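Local coordinates for uncharacterized protein AF_0941 (Archaeoglobus fulgidus, PDB 1YOZ), which is of unknown function but folds as a small, mainly helical protein of the AF0941-like family, assembled with a second copy of itself, at residues D42-E45 with I46-Y50; D31-N34 with I35-M38; A106-I109 with D110-K114; K54-K57 with E58-Q61; E80-K83 with E84-E87. All blocks are in the same frame, centred on the assembly; numbering follows the deposited sequence.

How the contacts relate
Contacts 1 and 5 are turns inside helices, contacts 2 and 4 are helix starts, and contact 3 is a helix end. Along the chain they come in the order 2, 1, 4, 5, 3. Contacts 2 and 1 share helix 32-51, their centres about 17 Å apart; a short turn then leads to contact 4, whose centre is about 10 Å from that of contact 1. Contact 3, at the end of helix 99-113, touches both users of helix 32-51: V112 and I109 meet L47 and C43, and Y108 meets F36. Contact 5, on helix 75-88, lies about 34 Å from contact 4, centre to centre, on the opposite side of the chain's centre. Helix 32-51 thus links much of this small helical fold.

Contact 1: D42-E45 with I46-Y50; sequences DCEE and ILNLY
I46 lies tight against D42: its CG1 stands 3.1 Å from D42 O, the same carbonyl oxygen that takes the I46 N-H at 2.9 Å. CG1 is turned beside the backbone N and away from the carbonyl carbon (chi1 -66°), which lays the long branch of the isoleucine back along the preceding turn. The outer ends of I46 meet V60, N63 and F64 of helix 57-73, while C43 and L47 face helix 99-113; an alanine in place of I46 would probably open a gap beside D42 and leave V60 and F64 without this apolar partner. L47 N to C43 O, at 2.7 Å, is the shortest of the four backbone bonds. D42, buried, turns its carboxylate to S8, and E45, at the border, hydrogen-bonds H2 of the second subunit. The other side is loose. E44 and N48 run side by side toward solvent, with E44 CG 3.8 Å from N48 ND2 and their flat end groups 28° apart. Successive i to i+4 bonds, with one buried and one wet flank, are those of an amphipathic alpha-helix in a helical bundle.

Contact 2: D31-N34 with I35-M38; sequences DQKN and IFEM
The F36 ring meets the ammonium end of K33 obliquely, with K33 NZ 4.0 Å from F36 CD1 and about as far from F36 CB. The lysine starts out from the helix with CG opposite its backbone N (chi1 -167°), then bends at chi2 and chi3, which brings NZ back over the next turn. R40 makes a cation-pi contact with the same ring, leaving two positive groups close together around F36. A second flat group, the D31 carboxylate, sits at the N-cap: D31 OD2 accepts the N34 N-H at 3.0 Å through its anti lone pair, a capping bond for a first-turn amide whose other bond, to D31 O, is weak. D31 O in turn takes I35 N at 3.0 Å, and F36 N to Q32 O is almost straight at 176°. N34 points its amide back to K28 O, and M38 curls so that CE comes within 3.7 Å of N34 O. Around this first turn of helix 32-51, I35 is wedged between F9 of helix 8-18, L75 and F79 of helix 75-88, and I105 of helix 99-113; F36 also lies on helix 99-113, and M38 reaches over to helix 8-18.

Contact 3: A106-I109 with D110-K114; sequences ALYI and DRVEK
E113 N donates to I109 O at 2.8 Å, and D110 N reaches A106 O at the same distance; V112 N bonds to Y108 O between them in the sequence. These are the last regular turns of helix 99-113, since K114 already leaves helical geometry. The same Y108 O has carbon neighbours as well: R111 CB and V112 CG1 both come to 3.1 Å. V112 is set unusually, its CG1 almost eclipsing the backbone N (chi1 5°), and this brings that methyl to 3.4 Å from Y108 CE2, a close apolar touch. Along the CD1/CE1 edge of the same ring, Y108 CE1 lies over one face of the R111 guanidinium, 3.9 Å from R111 NH1, while the two planes stand 54° apart. The guanidinium therefore meets the ring obliquely, not as a flat stack. R111 gets there by an extended start and a bend at chi3. D110 and E113 turn elsewhere: each makes a salt bridge to K68 of helix 57-73, so one ammonium joins two acidic side chains of neighbouring turns. I109 and V112 face C43 of helix 32-51, and V112 also reaches L47 and F64. Chemically the helix end is divided, with an apolar strip toward the bundle, a tyrosine and an arginine on an outer flank, and two carboxylates whose negative charge is probably held in check by K68.

Contact 4: K54-K57 with E58-Q61; sequences KAEK and EEVQ
E56 O and V60 N make the firm backbone bond here, 3.1 Å and fairly straight; E59 N leans on the same oxygen at 3.1 Å, but its angle of 122° marks that bond as weak. Q61 N follows on K57 O, with the place of that oxygen less sure. The apolar contacts lie on the inner side, where A55 CB points at the helix and meets V60 CG1 at 3.8 Å and E59 CB at 4.1 Å. Both V60 and A55 also touch L4, and V60 goes on to I46 and Y50 of helix 32-51. The charged contacts concern two glutamates. E56 OE1 stands 4.4 Å from E59 OE2, and their carboxylates are almost parallel, 5° apart, like charges that would repel. E59, bent at chi2 and buried, is compensated from elsewhere: its OE1 has hydrogen bonds with M3 N and L4 N, its OE2 one with H2 ND1, which probably keeps it ionised despite E56. K57 folds across Q61 and ends in a salt bridge to E115; an alanine in place of Q61 would take away the chain that K57 crosses and would probably leave the lysine held mainly through E115 and freer to turn. The whole is a helix start, with E56 at the N-cap, opening helix 57-73 after the short connection from helix 32-51 in a helical hairpin.

Contact 5: E80-K83 with E84-E87; sequences ERLK and EFAE
E84 N bonds to E80 O at 2.9 Å, and the same i to i+4 step repeats for F85, A86 and E87, an unbroken stretch of alpha-helix in helix 75-88. F85 N to R81 O is the shortest of the four at 2.7 Å and the most bent, at 146°; A86 N to L82 O and E87 N to K83 O both measure 2.8 Å. The side chains then divide by face. L82 and A86 point into the protein: L82 lies on I16 of helix 8-18 and on L29 and L30, while A86 rests on A26, V23 and I93. L82 CD1 also brushes F85 CD2 at 4.4 Å, a light apolar touch, and F85 too lies on I16. K83 bends at chi3 and sends its ammonium to K95 O, tying the helix to the loop beyond it. On the outer face E84 turns back over the preceding turn, so that its OE2 stands 3.3 Å from R81 CA. Its OE1 and R81 are opposite charges near each other but not bonded, the oxygen lying well off the plane of the guanidinium. With CG anti to the backbone N (chi1 -179°), the F85 ring is carried out beside that guanidinium, at 70° to it, and R81 NH1 comes to the ring's edge, 4.0 Å from F85 CD1.

Contact 1: D42-E45 with I46-Y50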
loop_
_atom_site.group_PDB
_atom_site.type_symbol
_atom_site.label_atom_id
_atom_site.label_comp_id
_atom_site.label_asym_id
_atom_site.label_seq_id
_atom_site.Cartn_x
_atom_site.Cartn_y
_atom_site.Cartn_z
ATOM N N ASP B 42 -2.390 -1.191 -14.964
ATOM C CA ASP B 42 -2.973 -1.607 -13.698
ATOM C C ASP B 42 -4.461 -1.333 -13.627
ATOM O O ASP B 42 -5.226 -2.209 -13.208
ATOM C CB ASP B 42 -2.287 -0.886 -12.521
ATOM C CG ASP B 42 -0.942 -1.503 -12.159
ATOM O OD1 ASP B 42 -0.540 -2.559 -12.757
ATOM O OD2 ASP B 42 -0.290 -0.930 -11.257
ATOM N N CYS B 43 -4.881 -0.120 -13.999
ATOM C CA CYS B 43 -6.335 0.194 -13.987
ATOM C C CYS B 43 -7.105 -0.825 -14.815
ATOM O O CYS B 43 -8.178 -1.290 -14.415
ATOM C CB CYS B 43 -6.569 1.564 -14.564
ATOM S SG CYS B 43 -6.047 2.871 -13.378
ATOM N N GLU B 44 -6.553 -1.127 -15.987
ATOM C CA GLU B 44 -7.198 -2.110 -16.887
ATOM C C GLU B 44 -7.240 -3.477 -16.253
ATOM O O GLU B 44 -8.269 -4.113 -16.301
ATOM C CB GLU B 44 -6.525 -2.180 -18.252
ATOM C CG GLU B 44 -7.161 -3.314 -19.156
ATOM C CD GLU B 44 -6.535 -3.350 -20.519
ATOM O OE1 GLU B 44 -5.287 -3.584 -20.572
ATOM O OE2 GLU B 44 -7.284 -3.124 -21.508
ATOM N N GLU B 45 -6.143 -3.952 -15.644
ATOM C CA GLU B 45 -6.196 -5.270 -14.956
ATOM C C GLU B 45 -7.284 -5.276 -13.881
ATOM O O GLU B 45 -8.100 -6.236 -13.761
ATOM C CB GLU B 45 -4.829 -5.652 -14.320
ATOM C CG GLU B 45 -4.883 -7.003 -13.691
ATOM C CD GLU B 45 -3.515 -7.600 -13.282
ATOM O OE1 GLU B 45 -2.456 -6.920 -13.412
ATOM O OE2 GLU B 45 -3.532 -8.770 -12.815
ATOM N N ILE B 46 -7.305 -4.192 -13.090
ATOM C CA ILE B 46 -8.271 -4.045 -11.998
ATOM C C ILE B 46 -9.716 -4.037 -12.551
ATOM O O ILE B 46 -10.621 -4.775 -12.087
ATOM C CB ILE B 46 -8.002 -2.717 -11.215
ATOM C CG1 ILE B 46 -6.625 -2.793 -10.502
ATOM C CG2 ILE B 46 -9.125 -2.407 -10.216
ATOM C CD1 ILE B 46 -5.998 -1.444 -10.190
ATOM N N LEU B 47 -9.919 -3.195 -13.546
ATOM C CA LEU B 47 -11.225 -3.169 -14.205
ATOM C C LEU B 47 -11.629 -4.562 -14.690
ATOM O O LEU B 47 -12.751 -4.967 -14.437
ATOM C CB LEU B 47 -11.276 -2.109 -15.293
ATOM C CG LEU B 47 -11.724 -0.721 -14.818
ATOM C CD1 LEU B 47 -11.584 0.254 -15.945
ATOM C CD2 LEU B 47 -13.168 -0.744 -14.354
ATOM N N ASN B 48 -10.702 -5.321 -15.284
ATOM C CA ASN B 48 -11.004 -6.702 -15.749
ATOM C C ASN B 48 -11.317 -7.766 -14.698
ATOM O O ASN B 48 -12.121 -8.687 -14.946
ATOM C CB ASN B 48 -9.950 -7.201 -16.747
ATOM C CG ASN B 48 -10.008 -6.462 -18.052
ATOM O OD1 ASN B 48 -10.979 -5.740 -18.324
ATOM N ND2 ASN B 48 -8.963 -6.605 -18.871
ATOM N N LEU B 49 -10.716 -7.653 -13.505
ATOM C CA LEU B 49 -11.130 -8.473 -12.365
ATOM C C LEU B 49 -12.592 -8.235 -11.986
ATOM O O LEU B 49 -13.345 -9.163 -11.587
ATOM C CB LEU B 49 -10.236 -8.145 -11.154
ATOM C CG LEU B 49 -8.784 -8.559 -11.279
ATOM C CD1 LEU B 49 -8.062 -8.263 -9.904
ATOM C CD2 LEU B 49 -8.697 -10.007 -11.540
ATOM N N TYR B 50 -13.002 -6.981 -12.084
ATOM C CA TYR B 50 -14.383 -6.651 -11.766
ATOM C C TYR B 50 -15.210 -7.297 -12.905
ATOM O O TYR B 50 -16.066 -8.132 -12.668
ATOM C CB TYR B 50 -14.569 -5.140 -11.734
ATOM C CG TYR B 50 -16.004 -4.676 -11.613
ATOM C CD1 TYR B 50 -16.770 -5.000 -10.502
ATOM C CD2 TYR B 50 -16.584 -3.921 -12.615
ATOM C CE1 TYR B 50 -18.072 -4.595 -10.404
ATOM C CE2 TYR B 50 -17.886 -3.507 -12.524
ATOM C CZ TYR B 50 -18.622 -3.839 -11.413
ATOM O OH TYR B 50 -19.940 -3.402 -11.313
#

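Contact 2: D31-N34 with I35-M38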
loop_
_atom_site.group_PDB
_atom_site.type_symbol
_atom_site.label_atom_id
_atom_site.label_comp_id
_atom_site.label_asym_id
_atom_site.label_seq_id
_atom_site.Cartn_x
_atom_site.Cartn_y
_atom_site.Cartn_z
ATOM N N ASP B 31 11.556 5.613 -15.881
ATOM C CA ASP B 31 11.123 6.367 -17.047
ATOM C C ASP B 31 9.663 6.763 -16.850
ATOM O O ASP B 31 8.808 5.903 -16.795
ATOM C CB ASP B 31 11.285 5.535 -18.318
ATOM C CG ASP B 31 10.873 6.302 -19.557
ATOM O OD1 ASP B 31 11.728 6.888 -20.242
ATOM O OD2 ASP B 31 9.669 6.354 -19.837
ATOM N N GLN B 32 9.395 8.073 -16.704
ATOM C CA GLN B 32 8.035 8.545 -16.391
ATOM C C GLN B 32 6.976 8.165 -17.407
ATOM O O GLN B 32 5.811 7.964 -17.042
ATOM C CB GLN B 32 7.972 10.048 -16.067
ATOM C CG GLN B 32 8.429 11.002 -17.181
ATOM C CD GLN B 32 8.125 12.469 -16.840
ATOM O OE1 GLN B 32 8.022 12.870 -15.649
ATOM N NE2 GLN B 32 7.983 13.282 -17.884
ATOM N N LYS B 33 7.357 8.040 -18.670
ATOM C CA LYS B 33 6.431 7.467 -19.642
ATOM C C LYS B 33 6.064 6.040 -19.285
ATOM O O LYS B 33 4.891 5.650 -19.365
ATOM C CB LYS B 33 6.996 7.515 -21.082
ATOM C CG LYS B 33 5.953 7.211 -22.191
ATOM C CD LYS B 33 4.787 8.269 -22.258
ATOM C CE LYS B 33 3.497 7.856 -21.488
ATOM N NZ LYS B 33 2.527 9.040 -21.325
ATOM N N ASN B 34 7.053 5.223 -18.905
ATOM C CA ASN B 34 6.734 3.805 -18.563
ATOM C C ASN B 34 5.850 3.758 -17.294
ATOM O O ASN B 34 4.991 2.897 -17.129
ATOM C CB ASN B 34 8.025 2.999 -18.285
ATOM C CG ASN B 34 8.863 2.741 -19.548
ATOM O OD1 ASN B 34 8.385 2.918 -20.665
ATOM N ND2 ASN B 34 10.126 2.330 -19.356
ATOM N N ILE B 35 6.135 4.673 -16.377
ATOM C CA ILE B 35 5.371 4.782 -15.118
ATOM C C ILE B 35 3.901 5.023 -15.443
ATOM O O ILE B 35 3.032 4.232 -15.068
ATOM C CB ILE B 35 5.965 5.877 -14.182
ATOM C CG1 ILE B 35 7.385 5.492 -13.769
ATOM C CG2 ILE B 35 5.110 6.073 -12.912
ATOM C CD1 ILE B 35 8.011 6.438 -12.738
ATOM N N PHE B 36 3.620 6.071 -16.215
ATOM C CA PHE B 36 2.231 6.342 -16.603
ATOM C C PHE B 36 1.599 5.111 -17.264
ATOM O O PHE B 36 0.536 4.653 -16.856
ATOM C CB PHE B 36 2.191 7.581 -17.498
ATOM C CG PHE B 36 0.848 8.298 -17.539
ATOM C CD1 PHE B 36 0.818 9.688 -17.720
ATOM C CD2 PHE B 36 -0.359 7.605 -17.445
ATOM C CE1 PHE B 36 -0.405 10.388 -17.789
ATOM C CE2 PHE B 36 -1.577 8.274 -17.528
ATOM C CZ PHE B 36 -1.606 9.676 -17.699
ATOM N N GLU B 37 2.272 4.495 -18.246
ATOM C CA GLU B 37 1.697 3.292 -18.880
ATOM C C GLU B 37 1.450 2.123 -17.918
ATOM O O GLU B 37 0.446 1.415 -18.035
ATOM C CB GLU B 37 2.513 2.871 -20.133
ATOM C CG GLU B 37 1.934 1.662 -20.855
ATOM C CD GLU B 37 2.899 1.125 -21.940
ATOM O OE1 GLU B 37 3.561 1.978 -22.610
ATOM O OE2 GLU B 37 2.996 -0.132 -22.110
ATOM N N MET B 38 2.325 1.958 -16.915
ATOM C CA MET B 38 2.187 0.933 -15.882
ATOM C C MET B 38 0.915 1.127 -15.070
ATOM O O MET B 38 0.178 0.195 -14.879
ATOM C CB MET B 38 3.388 1.004 -14.899
ATOM C CG MET B 38 4.010 -0.323 -14.534
ATOM S SD MET B 38 5.412 -0.158 -13.444
ATOM C CE MET B 38 6.462 0.810 -14.402
#

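Contact 3: A106-I109 with D110-K114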
loop_
_atom_site.group_PDB
_atom_site.type_symbol
_atom_site.label_atom_id
_atom_site.label_comp_id
_atom_site.label_asym_id
_atom_site.label_seq_id
_atom_site.Cartn_x
_atom_site.Cartn_y
_atom_site.Cartn_z
ATOM N N ALA B 106 -2.841 10.527 -11.466
ATOM C CA ALA B 106 -3.932 10.560 -10.444
ATOM C C ALA B 106 -5.239 10.840 -11.118
ATOM O O ALA B 106 -6.265 10.184 -10.868
ATOM C CB ALA B 106 -3.673 11.631 -9.403
ATOM N N LEU B 107 -5.207 11.869 -11.963
ATOM C CA LEU B 107 -6.381 12.302 -12.682
ATOM C C LEU B 107 -6.888 11.192 -13.608
ATOM O O LEU B 107 -8.093 10.975 -13.721
ATOM C CB LEU B 107 -6.075 13.613 -13.449
ATOM C CG LEU B 107 -6.197 14.929 -12.644
ATOM C CD1 LEU B 107 -5.749 16.147 -13.516
ATOM C CD2 LEU B 107 -7.595 15.140 -12.072
ATOM N N TYR B 108 -5.976 10.502 -14.285
ATOM C CA TYR B 108 -6.358 9.320 -15.104
ATOM C C TYR B 108 -7.062 8.225 -14.278
ATOM O O TYR B 108 -8.053 7.623 -14.713
ATOM C CB TYR B 108 -5.124 8.720 -15.835
ATOM C CG TYR B 108 -5.450 7.527 -16.704
ATOM C CD1 TYR B 108 -5.615 7.672 -18.090
ATOM C CD2 TYR B 108 -5.612 6.254 -16.151
ATOM C CE1 TYR B 108 -5.940 6.592 -18.885
ATOM C CE2 TYR B 108 -5.922 5.158 -16.936
ATOM C CZ TYR B 108 -6.078 5.320 -18.319
ATOM O OH TYR B 108 -6.412 4.212 -19.114
ATOM N N ILE B 109 -6.543 7.938 -13.094
ATOM C CA ILE B 109 -7.158 6.899 -12.213
ATOM C C ILE B 109 -8.545 7.385 -11.786
ATOM O O ILE B 109 -9.554 6.633 -11.739
ATOM C CB ILE B 109 -6.258 6.606 -10.947
ATOM C CG1 ILE B 109 -4.940 5.898 -11.351
ATOM C CG2 ILE B 109 -7.037 5.816 -9.902
ATOM C CD1 ILE B 109 -3.809 5.968 -10.340
ATOM N N ASP B 110 -8.579 8.685 -11.469
ATOM C CA ASP B 110 -9.786 9.342 -11.056
ATOM C C ASP B 110 -10.838 9.125 -12.134
ATOM O O ASP B 110 -11.987 8.873 -11.820
ATOM C CB ASP B 110 -9.489 10.839 -10.825
ATOM C CG ASP B 110 -10.605 11.559 -10.156
ATOM O OD1 ASP B 110 -11.102 11.054 -9.129
ATOM O OD2 ASP B 110 -10.981 12.642 -10.659
ATOM N N ARG B 111 -10.407 9.208 -13.391
ATOM C CA ARG B 111 -11.214 8.981 -14.594
ATOM C C ARG B 111 -11.763 7.535 -14.695
ATOM O O ARG B 111 -12.974 7.326 -14.789
ATOM C CB ARG B 111 -10.348 9.377 -15.818
ATOM C CG ARG B 111 -10.957 9.234 -17.209
ATOM C CD ARG B 111 -9.891 9.393 -18.286
ATOM N NE ARG B 111 -10.194 8.529 -19.424
ATOM C CZ ARG B 111 -9.461 8.419 -20.530
ATOM N NH1 ARG B 111 -8.336 9.114 -20.683
ATOM N NH2 ARG B 111 -9.851 7.588 -21.492
ATOM N N VAL B 112 -10.888 6.528 -14.644
ATOM C CA VAL B 112 -11.373 5.120 -14.759
ATOM C C VAL B 112 -12.123 4.595 -13.521
ATOM O O VAL B 112 -12.948 3.665 -13.612
ATOM C CB VAL B 112 -10.244 4.114 -15.234
ATOM C CG1 VAL B 112 -8.925 4.762 -15.340
ATOM C CG2 VAL B 112 -10.157 2.904 -14.349
ATOM N N GLU B 113 -11.810 5.189 -12.371
ATOM C CA GLU B 113 -12.496 4.896 -11.108
ATOM C C GLU B 113 -14.011 5.002 -11.346
ATOM O O GLU B 113 -14.748 4.095 -10.962
ATOM C CB GLU B 113 -12.065 5.901 -10.045
ATOM C CG GLU B 113 -11.735 5.391 -8.639
ATOM C CD GLU B 113 -11.380 6.540 -7.706
ATOM O OE1 GLU B 113 -11.005 6.303 -6.519
ATOM O OE2 GLU B 113 -11.509 7.711 -8.144
ATOM N N LYS B 114 -14.468 6.105 -11.960
ATOM C CA LYS B 114 -15.867 6.219 -12.434
ATOM C C LYS B 114 -16.123 5.012 -13.359
ATOM O O LYS B 114 -15.459 4.855 -14.364
ATOM C CB LYS B 114 -16.134 7.572 -13.131
ATOM C CG LYS B 114 -15.129 8.650 -12.777
ATOM C CD LYS B 114 -15.738 9.900 -12.165
ATOM C CE LYS B 114 -14.622 10.833 -11.660
ATOM N NZ LYS B 114 -15.034 12.250 -11.388
#

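Contact 4: K54-K57 with E58-Q61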
loop_
_atom_site.group_PDB
_atom_site.type_symbol
_atom_site.label_atom_id
_atom_site.label_comp_id
_atom_site.label_asym_id
_atom_site.label_seq_id
_atom_site.Cartn_x
_atom_site.Cartn_y
_atom_site.Cartn_z
ATOM N N LYS B 54 -14.208 -11.665 -10.762
ATOM C CA LYS B 54 -13.247 -12.158 -9.767
ATOM C C LYS B 54 -13.167 -11.220 -8.580
ATOM O O LYS B 54 -12.812 -11.643 -7.512
ATOM C CB LYS B 54 -11.879 -12.379 -10.386
ATOM C CG LYS B 54 -11.920 -13.383 -11.509
ATOM C CD LYS B 54 -10.607 -13.448 -12.241
ATOM C CE LYS B 54 -10.540 -14.723 -13.055
ATOM N NZ LYS B 54 -9.576 -14.564 -14.164
ATOM N N ALA B 55 -13.522 -9.962 -8.763
ATOM C CA ALA B 55 -13.576 -9.034 -7.651
ATOM C C ALA B 55 -14.856 -8.235 -7.708
ATOM O O ALA B 55 -15.255 -7.772 -8.778
ATOM C CB ALA B 55 -12.354 -8.087 -7.665
ATOM N N GLU B 56 -15.468 -8.061 -6.534
ATOM C CA GLU B 56 -16.661 -7.255 -6.346
ATOM C C GLU B 56 -16.349 -5.787 -6.484
ATOM O O GLU B 56 -15.185 -5.393 -6.380
ATOM C CB GLU B 56 -17.161 -7.491 -4.954
ATOM C CG GLU B 56 -16.841 -8.890 -4.474
ATOM C CD GLU B 56 -16.216 -8.875 -3.098
ATOM O OE1 GLU B 56 -15.013 -9.235 -2.997
ATOM O OE2 GLU B 56 -16.930 -8.488 -2.131
ATOM N N LYS B 57 -17.384 -4.966 -6.664
ATOM C CA LYS B 57 -17.170 -3.549 -6.968
ATOM C C LYS B 57 -16.464 -2.826 -5.813
ATOM O O LYS B 57 -15.708 -1.890 -6.021
ATOM C CB LYS B 57 -18.477 -2.844 -7.411
ATOM C CG LYS B 57 -19.142 -1.930 -6.388
ATOM C CD LYS B 57 -20.398 -1.244 -6.937
ATOM C CE LYS B 57 -20.059 -0.302 -8.075
ATOM N NZ LYS B 57 -19.355 0.910 -7.558
ATOM N N GLU B 58 -16.724 -3.273 -4.596
ATOM C CA GLU B 58 -16.157 -2.620 -3.400
ATOM C C GLU B 58 -14.671 -3.001 -3.214
ATOM O O GLU B 58 -13.916 -2.200 -2.661
ATOM C CB GLU B 58 -16.949 -3.010 -2.173
ATOM C CG GLU B 58 -17.439 -1.859 -1.296
ATOM C CD GLU B 58 -18.788 -2.185 -0.672
ATOM O OE1 GLU B 58 -19.705 -2.614 -1.421
ATOM O OE2 GLU B 58 -18.941 -2.032 0.558
ATOM N N GLU B 59 -14.268 -4.197 -3.679
ATOM C CA GLU B 59 -12.849 -4.557 -3.712
ATOM C C GLU B 59 -12.130 -3.719 -4.743
ATOM O O GLU B 59 -11.019 -3.264 -4.501
ATOM C CB GLU B 59 -12.573 -6.017 -4.096
ATOM C CG GLU B 59 -12.764 -7.087 -3.063
ATOM C CD GLU B 59 -11.686 -7.150 -2.029
ATOM O OE1 GLU B 59 -10.552 -7.612 -2.298
ATOM O OE2 GLU B 59 -12.009 -6.799 -0.914
ATOM N N VAL B 60 -12.693 -3.579 -5.949
ATOM C CA VAL B 60 -11.958 -2.791 -6.911
ATOM C C VAL B 60 -11.973 -1.320 -6.560
ATOM O O VAL B 60 -11.026 -0.641 -6.883
ATOM C CB VAL B 60 -12.353 -3.016 -8.405
ATOM C CG1 VAL B 60 -12.092 -4.488 -8.833
ATOM C CG2 VAL B 60 -13.769 -2.562 -8.652
ATOM N N GLN B 61 -13.039 -0.840 -5.907
ATOM C CA GLN B 61 -13.108 0.545 -5.378
ATOM C C GLN B 61 -12.017 0.828 -4.341
ATOM O O GLN B 61 -11.428 1.862 -4.332
ATOM C CB GLN B 61 -14.448 0.770 -4.672
ATOM C CG GLN B 61 -15.669 0.859 -5.594
ATOM C CD GLN B 61 -16.953 1.109 -4.801
ATOM O OE1 GLN B 61 -17.328 0.343 -3.897
ATOM N NE2 GLN B 61 -17.612 2.201 -5.117
#

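Contact 5: E80-K83 with E84-E87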
loop_
_atom_site.group_PDB
_atom_site.type_symbol
_atom_site.label_atom_id
_atom_site.label_comp_id
_atom_site.label_asym_id
_atom_site.label_seq_id
_atom_site.Cartn_x
_atom_site.Cartn_y
_atom_site.Cartn_z
ATOM N N GLU B 80 12.217 8.631 -5.622
ATOM C CA GLU B 80 13.450 9.154 -5.053
ATOM C C GLU B 80 14.197 8.116 -4.246
ATOM O O GLU B 80 15.399 7.974 -4.393
ATOM C CB GLU B 80 13.112 10.377 -4.194
ATOM C CG GLU B 80 12.577 11.536 -5.034
ATOM C CD GLU B 80 13.540 11.999 -6.116
ATOM O OE1 GLU B 80 14.785 11.949 -5.897
ATOM O OE2 GLU B 80 13.031 12.445 -7.175
ATOM N N ARG B 81 13.482 7.376 -3.402
ATOM C CA ARG B 81 14.019 6.168 -2.785
ATOM C C ARG B 81 14.823 5.312 -3.773
ATOM O O ARG B 81 15.940 4.881 -3.478
ATOM C CB ARG B 81 12.865 5.326 -2.215
ATOM C CG ARG B 81 13.115 4.617 -0.891
ATOM C CD ARG B 81 14.265 3.599 -0.964
ATOM N NE ARG B 81 14.260 2.645 0.153
ATOM C CZ ARG B 81 15.350 2.052 0.631
ATOM N NH1 ARG B 81 16.541 2.323 0.103
ATOM N NH2 ARG B 81 15.253 1.196 1.648
ATOM N N LEU B 82 14.252 5.068 -4.948
ATOM C CA LEU B 82 14.805 4.089 -5.859
ATOM C C LEU B 82 16.045 4.588 -6.592
ATOM O O LEU B 82 16.981 3.809 -6.818
ATOM C CB LEU B 82 13.726 3.623 -6.844
ATOM C CG LEU B 82 14.085 2.457 -7.766
ATOM C CD1 LEU B 82 14.666 1.256 -6.956
ATOM C CD2 LEU B 82 12.858 2.050 -8.576
ATOM N N LYS B 83 16.020 5.869 -6.971
ATOM C CA LYS B 83 17.187 6.666 -7.368
ATOM C C LYS B 83 18.304 6.574 -6.333
ATOM O O LYS B 83 19.439 6.244 -6.655
ATOM C CB LYS B 83 16.762 8.137 -7.511
ATOM C CG LYS B 83 16.165 8.485 -8.860
ATOM C CD LYS B 83 16.089 10.003 -9.078
ATOM C CE LYS B 83 17.394 10.560 -9.561
ATOM N NZ LYS B 83 17.238 11.898 -10.130
ATOM N N GLU B 84 17.950 6.841 -5.078
ATOM C CA GLU B 84 18.885 6.838 -3.971
ATOM C C GLU B 84 19.422 5.441 -3.774
ATOM O O GLU B 84 20.610 5.271 -3.473
ATOM C CB GLU B 84 18.206 7.421 -2.713
ATOM C CG GLU B 84 18.496 6.783 -1.333
ATOM C CD GLU B 84 17.261 6.869 -0.378
ATOM O OE1 GLU B 84 17.268 6.262 0.722
ATOM O OE2 GLU B 84 16.252 7.524 -0.748
ATOM N N PHE B 85 18.565 4.437 -3.983
ATOM C CA PHE B 85 18.991 3.041 -3.933
ATOM C C PHE B 85 19.934 2.665 -5.067
ATOM O O PHE B 85 20.987 2.073 -4.830
ATOM C CB PHE B 85 17.774 2.092 -3.896
ATOM C CG PHE B 85 18.145 0.663 -3.830
ATOM C CD1 PHE B 85 18.289 0.035 -2.602
ATOM C CD2 PHE B 85 18.374 -0.064 -4.992
ATOM C CE1 PHE B 85 18.657 -1.294 -2.529
ATOM C CE2 PHE B 85 18.752 -1.401 -4.925
ATOM C CZ PHE B 85 18.890 -2.012 -3.687
ATOM N N ALA B 86 19.563 3.002 -6.299
ATOM C CA ALA B 86 20.398 2.693 -7.457
ATOM C C ALA B 86 21.740 3.424 -7.430
ATOM O O ALA B 86 22.735 2.897 -7.910
ATOM C CB ALA B 86 19.661 2.979 -8.751
ATOM N N GLU B 87 21.759 4.630 -6.867
ATOM C CA GLU B 87 22.995 5.410 -6.767
ATOM C C GLU B 87 23.993 4.767 -5.806
ATOM O O GLU B 87 25.103 4.441 -6.220
ATOM C CB GLU B 87 22.712 6.856 -6.382
ATOM C CG GLU B 87 23.846 7.798 -6.736
ATOM C CD GLU B 87 24.748 8.083 -5.555
ATOM O OE1 GLU B 87 24.270 8.726 -4.593
ATOM O OE2 GLU B 87 25.939 7.682 -5.591
#